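Local coordinates for C381 turret protein (Sulfolobus turreted icosahedral virus, PDB 4IND), which probably forms the turrets of an archaeal virus, with five copies of its three-domain, jelly-roll chain in the assembly, at residues V276-S281 against V365-I370; N66-I71 against Y131-P136. One frame throughout, in Å; residues are numbered along the deposited sequence.

Contact 1. Residues V276-S281 against V365-I370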
loop_
_atom_site.group_PDB
_atom_site.type_symbol
_atom_site.label_atom_id
_atom_site.label_comp_id
_atom_site.label_asym_id
_atom_site.label_seq_id
_atom_site.Cartn_x
_atom_site.Cartn_y
_atom_site.Cartn_z
ATOM N N VAL A 276 -42.937 10.036 15.986
ATOM C CA VAL A 276 -42.880 11.198 16.862
ATOM C C VAL A 276 -44.217 11.898 16.797
ATOM O O VAL A 276 -44.729 12.185 15.712
ATOM C CB VAL A 276 -41.769 12.171 16.450
ATOM C CG1 VAL A 276 -41.847 13.431 17.289
ATOM C CG2 VAL A 276 -40.415 11.508 16.608
ATOM N N THR A 277 -44.797 12.159 17.962
ATOM C CA THR A 277 -46.081 12.833 18.024
ATOM C C THR A 277 -45.901 14.288 18.408
ATOM O O THR A 277 -45.290 14.601 19.433
ATOM C CB THR A 277 -47.033 12.140 19.008
ATOM O OG1 THR A 277 -47.352 10.835 18.514
ATOM C CG2 THR A 277 -48.310 12.933 19.157
ATOM N N LEU A 278 -46.438 15.175 17.576
ATOM C CA LEU A 278 -46.239 16.606 17.744
ATOM C C LEU A 278 -47.526 17.264 18.186
ATOM O O LEU A 278 -48.585 17.028 17.607
ATOM C CB LEU A 278 -45.751 17.234 16.432
ATOM C CG LEU A 278 -44.447 16.664 15.863
ATOM C CD1 LEU A 278 -44.196 17.167 14.447
ATOM C CD2 LEU A 278 -43.268 16.992 16.769
ATOM N N SER A 279 -47.439 18.105 19.208
ATOM C CA SER A 279 -48.627 18.770 19.724
ATOM C C SER A 279 -48.351 20.208 20.150
ATOM O O SER A 279 -48.774 20.637 21.226
ATOM C CB SER A 279 -49.204 17.974 20.894
ATOM O OG SER A 279 -48.210 17.746 21.879
ATOM N N GLY A 280 -47.642 20.950 19.301
ATOM C CA GLY A 280 -47.441 22.374 19.518
ATOM C C GLY A 280 -46.055 22.779 19.988
ATOM O O GLY A 280 -45.683 23.950 19.908
ATOM N N SER A 281 -45.288 21.817 20.484
ATOM C CA SER A 281 -43.970 22.122 21.023
ATOM C C SER A 281 -42.883 21.409 20.251
ATOM O O SER A 281 -43.104 20.327 19.711
ATOM C CB SER A 281 -43.895 21.741 22.504
ATOM O OG SER A 281 -44.787 22.531 23.273
ATOM N N VAL A 365 -50.081 15.789 15.572
ATOM C CA VAL A 365 -49.699 15.161 14.314
ATOM C C VAL A 365 -48.599 14.150 14.590
ATOM O O VAL A 365 -47.637 14.447 15.306
ATOM C CB VAL A 365 -49.143 16.188 13.317
ATOM C CG1 VAL A 365 -48.987 15.562 11.937
ATOM C CG2 VAL A 365 -50.030 17.407 13.252
ATOM N N THR A 366 -48.739 12.958 14.021
ATOM C CA THR A 366 -47.732 11.921 14.191
ATOM C C THR A 366 -47.002 11.685 12.877
ATOM O O THR A 366 -47.617 11.377 11.855
ATOM C CB THR A 366 -48.348 10.592 14.691
ATOM O OG1 THR A 366 -48.873 10.769 16.012
ATOM C CG2 THR A 366 -47.293 9.494 14.720
ATOM N N ILE A 367 -45.688 11.842 12.910
ATOM C CA ILE A 367 -44.856 11.573 11.751
ATOM C C ILE A 367 -43.985 10.367 12.034
ATOM O O ILE A 367 -43.688 10.059 13.187
ATOM C CB ILE A 367 -43.961 12.764 11.425
ATOM C CG1 ILE A 367 -43.086 13.095 12.629
ATOM C CG2 ILE A 367 -44.798 13.978 11.046
ATOM C CD1 ILE A 367 -42.102 14.211 12.366
ATOM N N THR A 368 -43.578 9.681 10.978
ATOM C CA THR A 368 -42.770 8.488 11.134
ATOM C C THR A 368 -41.527 8.597 10.285
ATOM O O THR A 368 -41.619 8.795 9.070
ATOM C CB THR A 368 -43.558 7.234 10.755
ATOM O OG1 THR A 368 -44.678 7.098 11.640
ATOM C CG2 THR A 368 -42.676 5.989 10.865
ATOM N N LEU A 369 -40.371 8.485 10.941
ATOM C CA LEU A 369 -39.091 8.517 10.284
ATOM C C LEU A 369 -38.675 7.082 9.992
ATOM O O LEU A 369 -38.795 6.211 10.843
ATOM C CB LEU A 369 -38.052 9.166 11.204
ATOM C CG LEU A 369 -36.593 9.076 10.767
ATOM C CD1 LEU A 369 -36.383 9.911 9.529
ATOM C CD2 LEU A 369 -35.640 9.517 11.893
ATOM N N ILE A 370 -38.212 6.831 8.775
ATOM C CA ILE A 370 -37.518 5.588 8.499
ATOM C C ILE A 370 -36.095 5.941 8.102
ATOM O O ILE A 370 -35.834 6.995 7.503
ATOM C CB ILE A 370 -38.203 4.734 7.419
ATOM C CG1 ILE A 370 -38.081 5.390 6.053
ATOM C CG2 ILE A 370 -39.666 4.495 7.747
ATOM C CD1 ILE A 370 -38.964 4.736 5.016
#

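Contact 2. Residues N66-I71 against Y131-P136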
loop_
_atom_site.group_PDB
_atom_site.type_symbol
_atom_site.label_atom_id
_atom_site.label_comp_id
_atom_site.label_asym_id
_atom_site.label_seq_id
_atom_site.Cartn_x
_atom_site.Cartn_y
_atom_site.Cartn_z
ATOM N N ASN A 66 16.968 -5.257 43.416
ATOM C CA ASN A 66 16.600 -5.609 42.064
ATOM C C ASN A 66 17.607 -5.023 41.085
ATOM O O ASN A 66 18.208 -3.982 41.342
ATOM C CB ASN A 66 15.207 -5.082 41.723
ATOM C CG ASN A 66 14.110 -5.692 42.582
ATOM O OD1 ASN A 66 14.303 -6.724 43.248
ATOM N ND2 ASN A 66 12.951 -5.048 42.579
ATOM N N ALA A 67 17.805 -5.704 39.969
ATOM C CA ALA A 67 18.505 -5.107 38.831
ATOM C C ALA A 67 17.476 -4.332 38.006
ATOM O O ALA A 67 16.270 -4.440 38.248
ATOM C CB ALA A 67 19.163 -6.180 37.993
ATOM N N SER A 68 17.947 -3.551 37.034
ATOM C CA SER A 68 17.059 -2.813 36.158
ATOM C C SER A 68 17.562 -2.863 34.734
ATOM O O SER A 68 18.760 -2.968 34.491
ATOM C CB SER A 68 16.974 -1.343 36.581
ATOM O OG SER A 68 16.583 -1.213 37.927
ATOM N N ILE A 69 16.638 -2.780 33.790
ATOM C CA ILE A 69 17.003 -2.473 32.425
ATOM C C ILE A 69 16.468 -1.073 32.161
ATOM O O ILE A 69 15.320 -0.772 32.465
ATOM C CB ILE A 69 16.399 -3.476 31.450
ATOM C CG1 ILE A 69 17.031 -4.854 31.678
ATOM C CG2 ILE A 69 16.650 -3.024 29.992
ATOM C CD1 ILE A 69 16.326 -5.986 30.955
ATOM N N ILE A 70 17.325 -0.206 31.638
ATOM C CA ILE A 70 16.970 1.180 31.399
ATOM C C ILE A 70 17.506 1.592 30.025
ATOM O O ILE A 70 18.718 1.508 29.772
ATOM C CB ILE A 70 17.585 2.107 32.482
ATOM C CG1 ILE A 70 17.086 1.724 33.886
ATOM C CG2 ILE A 70 17.222 3.552 32.206
ATOM C CD1 ILE A 70 17.612 2.672 34.990
ATOM N N ILE A 71 16.618 2.038 29.139
ATOM C CA ILE A 71 17.028 2.429 27.795
ATOM C C ILE A 71 16.613 3.855 27.449
ATOM O O ILE A 71 15.446 4.106 27.171
ATOM C CB ILE A 71 16.426 1.475 26.737
ATOM C CG1 ILE A 71 16.626 0.017 27.163
ATOM C CG2 ILE A 71 17.068 1.711 25.374
ATOM C CD1 ILE A 71 15.889 -1.015 26.269
ATOM N N TYR A 131 12.070 1.260 31.135
ATOM C CA TYR A 131 12.487 0.940 32.509
ATOM C C TYR A 131 11.764 -0.302 33.017
ATOM O O TYR A 131 10.544 -0.373 32.966
ATOM C CB TYR A 131 12.143 2.102 33.429
ATOM C CG TYR A 131 12.469 1.848 34.907
ATOM C CD1 TYR A 131 13.767 1.880 35.369
ATOM C CD2 TYR A 131 11.464 1.604 35.822
ATOM C CE1 TYR A 131 14.057 1.664 36.721
ATOM C CE2 TYR A 131 11.736 1.394 37.158
ATOM C CZ TYR A 131 13.033 1.423 37.606
ATOM O OH TYR A 131 13.316 1.202 38.947
ATOM N N ILE A 132 12.512 -1.273 33.520
ATOM C CA ILE A 132 11.904 -2.400 34.224
ATOM C C ILE A 132 12.875 -2.943 35.273
ATOM O O ILE A 132 14.083 -3.003 35.044
ATOM C CB ILE A 132 11.453 -3.516 33.243
ATOM C CG1 ILE A 132 10.584 -4.568 33.959
ATOM C CG2 ILE A 132 12.649 -4.162 32.562
ATOM C CD1 ILE A 132 9.966 -5.582 32.990
ATOM N N GLN A 133 12.344 -3.329 36.423
ATOM C CA GLN A 133 13.157 -3.941 37.470
ATOM C C GLN A 133 13.033 -5.453 37.407
ATOM O O GLN A 133 11.967 -5.993 37.089
ATOM C CB GLN A 133 12.736 -3.443 38.856
ATOM C CG GLN A 133 13.045 -1.992 39.129
ATOM C CD GLN A 133 12.851 -1.628 40.594
ATOM O OE1 GLN A 133 13.095 -2.438 41.483
ATOM N NE2 GLN A 133 12.383 -0.416 40.846
ATOM N N LEU A 134 14.131 -6.135 37.723
ATOM C CA LEU A 134 14.181 -7.589 37.714
ATOM C C LEU A 134 14.675 -8.062 39.064
ATOM O O LEU A 134 15.741 -7.645 39.506
ATOM C CB LEU A 134 15.125 -8.071 36.603
ATOM C CG LEU A 134 14.784 -7.579 35.192
ATOM C CD1 LEU A 134 15.903 -7.879 34.206
ATOM C CD2 LEU A 134 13.464 -8.160 34.718
ATOM N N PRO A 135 13.911 -8.944 39.727
ATOM C CA PRO A 135 14.255 -9.400 41.084
ATOM C C PRO A 135 15.375 -10.437 41.104
ATOM O O PRO A 135 15.632 -11.109 40.097
ATOM C CB PRO A 135 12.941 -10.045 41.587
ATOM C CG PRO A 135 12.270 -10.509 40.333
ATOM C CD PRO A 135 12.610 -9.474 39.271
ATOM N N PRO A 136 16.042 -10.572 42.259
ATOM C CA PRO A 136 17.090 -11.573 42.483
ATOM C C PRO A 136 16.657 -12.984 42.090
ATOM O O PRO A 136 15.527 -13.403 42.382
ATOM C CB PRO A 136 17.320 -11.496 43.995
ATOM C CG PRO A 136 16.964 -10.093 44.339
ATOM C CD PRO A 136 15.790 -9.755 43.465
HETATM O O HOH W 1 15.916 1.102 39.482
#

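Contact 1. Residues V276-S281 against V365-I370
Thr277 and Thr366 cross obliquely on one face of an antiparallel pair, and OG1 of Thr277 hydrogen-bonds OG1 of Thr366 at 2.9 Å; either hydroxyl could be the donor. Both threonines set OG1 beside their own backbone N and CG2 anti to it (chi1 -66° in each), so the two polar branches face each other across a non-hydrogen-bonded pair. On the opposite face the contact is apolar. Ile367 holds CG1 in the crowded position between its N and carbonyl carbon (chi1 58°), which brings CG1 to 4.1 Å from CB of Val276; the extended chain then carries CD1 obliquely across to CD1 of Leu278, at 4.2 Å. This is the edge of a jelly-roll sheet, where strand 266-278, outermost within the chain, pairs with strand 365-377. Two hydrogen-bonded pairs fix the register: Val276 N donates nearly along the C=O axis of Ile367, and Ile367 N donates back to Val276 O, while Leu278 N reaches Val365 O at 2.7 Å and Val365 N returns to Leu278 O. Beneath the apolar face lie Val283 of strand 283-289 and Val311 and Cys314 of strand 311-319, from the facing sheet. Farther along, Thr368 OG1 hydrogen-bonds Ser275 OG.

Contact 2. Residues N66-I71 against Y131-P136
Tyr131 OH is held twice: by Gln133 NE2 of its own strand at 2.7 Å, which donates to it, and by a water at 2.7 Å that also hydrogen-bonds Ser68 OG and so ties the two strands together. The same glutamine works with both ends of its amide. Its OE1 takes a hydrogen bond from Asn66 ND2 at 2.8 Å, in the carbonyl plane, the two amide planes turned 59° apart. With Tyr131 CG anti to the backbone N (chi1 177°), the ring runs alongside Ile70, whose CG1 touches the ring edge at CD1, 3.6 Å away. A neighbouring subunit stacks Tyr50 on the Tyr131 ring. On the other face Ile69 CD1 crosses obliquely to Leu134 CD1 at 3.8 Å; Phe143 and Ile140 of strand 138-147 cover Ile69 and Leu134 respectively. Antiparallel ladder bonds join Ala67 to Leu134 and Ile69 to Ile132; strand 130-134 is the outermost, within the chain, of a three-stranded sheet in the first jelly-roll domain. The polar chain from Asn66 through Gln133, with the water, fixes where the tyrosine hydroxyl lies, while the Ile70 edge contact and the Tyr50 stack probably limit the ring's turn.

Overall arrangement
Both contacts zip an outermost strand of a sheet to its inner neighbour in antiparallel fashion, yet they belong to different domains, with centres 66 Å apart on opposite sides of the chain's centre. Contact 1 lies in the nucleoplasmin-like third domain, contact 2 in the galactose-binding-like first. Each turns one apolar face inward against another sheet of its own domain. The other faces differ: contact 1 has an exposed threonine pair, whereas contact 2 carries a more buried, mixed set in which amides link to a tyrosine, the tyrosine and a serine share a water, and the tyrosine ring meets another subunit. Contact 2 also buries more surface, 511 against 309 Å², over a longer ladder.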